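Local coordinates for cell wall binding protein cwp8 (Peptoclostridium difficile, PDB 5J6Q) that probably anchors itself to the bacterial cell wall through its CWB2 modules, as a component associated with the S-layer, at residues G309-I314 against I355-G360. Numbering follows the deposited sequence.
Sequences GEAEAI and ILRVLG
Ile314 meets the last turns of helix 349-359 with both of its branches. Its CG2 lies 3.2 Å from Ile355 CD1, tighter than a usual carbon contact, while its CD1 reaches Val358 CG2 at 3.6 Å. With CG1 beside the backbone N (chi1 -54°), the longer branch also faces Leu359, whose CD2 is 3.7 Å from Ile314 CG1, the two side chains crossing nearly at right angles. One residue before Leu359 along the helix, Ala311 CB rests on Val358 CB at 3.5 Å. Beside this apolar layer, two carbonyls at the helix C-terminus accept loop amides. Gly309 N donates to Arg357 O (2.7 Å, in the carbonyl plane). Ala311 N donates to Val358 O (2.9 Å) from 31° out of the plane of the Val358 carbonyl. The packing joins the helix to the segment leading into strand 313-318 of the four-stranded parallel beta-sheet of a CWB2 module, an alpha/beta fold, where Ile314 hydrogen-bonds through its backbone to Lys367 and Tyr369. Gly309 CA and Gly360 CA approach to 3.8 Å because Gly360, leaving the helix with positive phi, lacks a CB that would clash with Gly309 CA. Further out, Lys366 NZ hydrogen-bonds to both Ala311 O and Leu359 O, and Arg357 forms salt bridges with Glu354 and Asp308.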
ATOM      1  N   GLY A 309     -23.764 -15.990  -1.223  1.00 51.69           N
ATOM      2  CA  GLY A 309     -25.140 -16.453  -1.163  1.00 52.70           C
ATOM      3  C   GLY A 309     -26.185 -15.581  -0.492  1.00 57.30           C
ATOM      4  O   GLY A 309     -27.323 -16.009  -0.262  1.00 56.00           O
ATOM      5  N   GLU A 310     -25.851 -14.344  -0.200  1.00 58.95           N
ATOM      6  CA  GLU A 310     -26.790 -13.463   0.501  1.00 56.52           C
ATOM      7  C   GLU A 310     -27.672 -12.629  -0.457  1.00 56.64           C
ATOM      8  O   GLU A 310     -28.595 -11.968  -0.006  1.00 56.28           O
ATOM      9  CB  GLU A 310     -25.944 -12.596   1.435  1.00 63.62           C
ATOM     10  CG  GLU A 310     -26.706 -11.710   2.395  1.00 78.44           C
ATOM     11  CD  GLU A 310     -25.739 -11.060   3.348  1.00 90.01           C
ATOM     12  OE1 GLU A 310     -25.525 -11.629   4.459  1.00 91.13           O
ATOM     13  OE2 GLU A 310     -25.162  -9.998   2.962  1.00 90.33           O
ATOM     14  N   ALA A 311     -27.425 -12.645  -1.791  1.00 55.02           N
ATOM     15  CA  ALA A 311     -28.320 -11.873  -2.668  1.00 52.79           C
ATOM     16  C   ALA A 311     -29.626 -12.682  -2.988  1.00 53.57           C
ATOM     17  O   ALA A 311     -29.564 -13.896  -3.281  1.00 51.77           O
ATOM     18  CB  ALA A 311     -27.610 -11.517  -3.996  1.00 48.80           C
ATOM     19  N   GLU A 312     -30.770 -11.973  -3.041  1.00 50.42           N
ATOM     20  CA  GLU A 312     -32.002 -12.623  -3.312  1.00 54.39           C
ATOM     21  C   GLU A 312     -32.297 -12.617  -4.752  1.00 55.47           C
ATOM     22  O   GLU A 312     -33.188 -13.343  -5.214  1.00 56.12           O
ATOM     23  CB  GLU A 312     -33.089 -11.959  -2.475  1.00 56.35           C
ATOM     24  CG  GLU A 312     -32.787 -12.242  -1.004  1.00 66.86           C
ATOM     25  CD  GLU A 312     -33.501 -11.327  -0.055  1.00 83.52           C
ATOM     26  OE1 GLU A 312     -33.169 -11.364   1.150  1.00 92.14           O
ATOM     27  OE2 GLU A 312     -34.390 -10.576  -0.504  1.00 92.64           O
ATOM     28  N   ALA A 313     -31.517 -11.854  -5.508  1.00 54.28           N
ATOM     29  CA  ALA A 313     -31.772 -11.753  -6.941  1.00 47.30           C
ATOM     30  C   ALA A 313     -30.602 -11.112  -7.666  1.00 46.31           C
ATOM     31  O   ALA A 313     -29.599 -10.752  -7.038  1.00 45.58           O
ATOM     32  CB  ALA A 313     -33.031 -10.919  -7.182  1.00 44.18           C
ATOM     33  N   ILE A 314     -30.716 -11.013  -9.009  1.00 44.70           N
ATOM     34  CA  ILE A 314     -29.687 -10.399  -9.860  1.00 50.73           C
ATOM     35  C   ILE A 314     -30.461  -9.355 -10.752  1.00 54.40           C
ATOM     36  O   ILE A 314     -31.570  -9.666 -11.205  1.00 50.27           O
ATOM     37  CB  ILE A 314     -28.943 -11.409 -10.803  1.00 52.04           C
ATOM     38  CG1 ILE A 314     -28.331 -12.593 -10.011  1.00 44.77           C
ATOM     39  CG2 ILE A 314     -27.841 -10.640 -11.658  1.00 46.19           C
ATOM     40  CD1 ILE A 314     -27.066 -12.261  -9.251  1.00 38.26           C
ATOM     41  N   ILE A 355     -22.382 -13.760 -10.241  1.00 42.36           N
ATOM     42  CA  ILE A 355     -23.765 -14.316 -10.115  1.00 43.27           C
ATOM     43  C   ILE A 355     -23.788 -15.592  -9.165  1.00 46.00           C
ATOM     44  O   ILE A 355     -24.603 -15.692  -8.249  1.00 46.15           O
ATOM     45  CB  ILE A 355     -24.299 -14.795 -11.463  1.00 46.54           C
ATOM     46  CG1 ILE A 355     -24.339 -13.609 -12.441  1.00 44.70           C
ATOM     47  CG2 ILE A 355     -25.817 -15.439 -11.283  1.00 41.34           C
ATOM     48  CD1 ILE A 355     -25.392 -12.674 -12.023  1.00 44.03           C
ATOM     49  N   LEU A 356     -22.872 -16.518  -9.394  1.00 53.45           N
ATOM     50  CA  LEU A 356     -22.833 -17.748  -8.586  1.00 58.42           C
ATOM     51  C   LEU A 356     -22.577 -17.475  -7.156  1.00 54.09           C
ATOM     52  O   LEU A 356     -23.228 -18.006  -6.270  1.00 55.58           O
ATOM     53  CB  LEU A 356     -21.744 -18.669  -9.134  1.00 57.80           C
ATOM     54  CG  LEU A 356     -22.009 -19.156 -10.563  1.00 68.95           C
ATOM     55  CD1 LEU A 356     -20.884 -20.145 -10.958  1.00 70.23           C
ATOM     56  CD2 LEU A 356     -23.370 -19.840 -10.700  1.00 71.99           C
ATOM     57  N   ARG A 357     -21.637 -16.598  -6.900  1.00 55.52           N
ATOM     58  CA  ARG A 357     -21.213 -16.265  -5.553  1.00 50.57           C
ATOM     59  C   ARG A 357     -22.302 -15.672  -4.753  1.00 53.59           C
ATOM     60  O   ARG A 357     -22.487 -16.101  -3.591  1.00 51.93           O
ATOM     61  CB  ARG A 357     -20.020 -15.269  -5.555  1.00 55.44           C
ATOM     62  CG  ARG A 357     -19.350 -15.202  -4.166  1.00 52.93           C
ATOM     63  CD  ARG A 357     -18.425 -13.977  -3.951  1.00 50.66           C
ATOM     64  NE  ARG A 357     -19.125 -12.696  -4.109  1.00 47.43           N
ATOM     65  CZ  ARG A 357     -19.784 -12.079  -3.142  1.00 54.71           C
ATOM     66  NH1 ARG A 357     -19.835 -12.591  -1.923  1.00 42.02           N
ATOM     67  NH2 ARG A 357     -20.418 -10.921  -3.401  1.00 49.51           N
ATOM     68  N   VAL A 358     -23.077 -14.692  -5.338  1.00 52.11           N
ATOM     69  CA  VAL A 358     -24.078 -14.048  -4.474  1.00 50.33           C
ATOM     70  C   VAL A 358     -25.374 -14.818  -4.379  1.00 49.28           C
ATOM     71  O   VAL A 358     -26.036 -14.650  -3.361  1.00 49.95           O
ATOM     72  CB  VAL A 358     -24.342 -12.561  -4.899  1.00 45.18           C
ATOM     73  CG1 VAL A 358     -23.038 -11.774  -4.875  1.00 42.48           C
ATOM     74  CG2 VAL A 358     -24.984 -12.488  -6.288  1.00 41.41           C
ATOM     75  N   LEU A 359     -25.762 -15.636  -5.410  1.00 49.62           N
ATOM     76  CA  LEU A 359     -27.035 -16.415  -5.319  1.00 52.97           C
ATOM     77  C   LEU A 359     -26.827 -17.630  -4.408  1.00 51.97           C
ATOM     78  O   LEU A 359     -27.749 -17.989  -3.646  1.00 55.22           O
ATOM     79  CB  LEU A 359     -27.548 -16.926  -6.695  1.00 48.07           C
ATOM     80  CG  LEU A 359     -27.811 -15.829  -7.691  1.00 46.34           C
ATOM     81  CD1 LEU A 359     -28.145 -16.431  -9.050  1.00 42.68           C
ATOM     82  CD2 LEU A 359     -28.911 -14.899  -7.155  1.00 39.54           C
ATOM     83  N   GLY A 360     -25.640 -18.238  -4.472  1.00 53.06           N
ATOM     84  CA  GLY A 360     -25.336 -19.369  -3.612  1.00 61.20           C
ATOM     85  C   GLY A 360     -26.075 -20.652  -3.964  1.00 65.09           C
ATOM     86  O   GLY A 360     -26.460 -20.854  -5.097  1.00 64.68           O
TER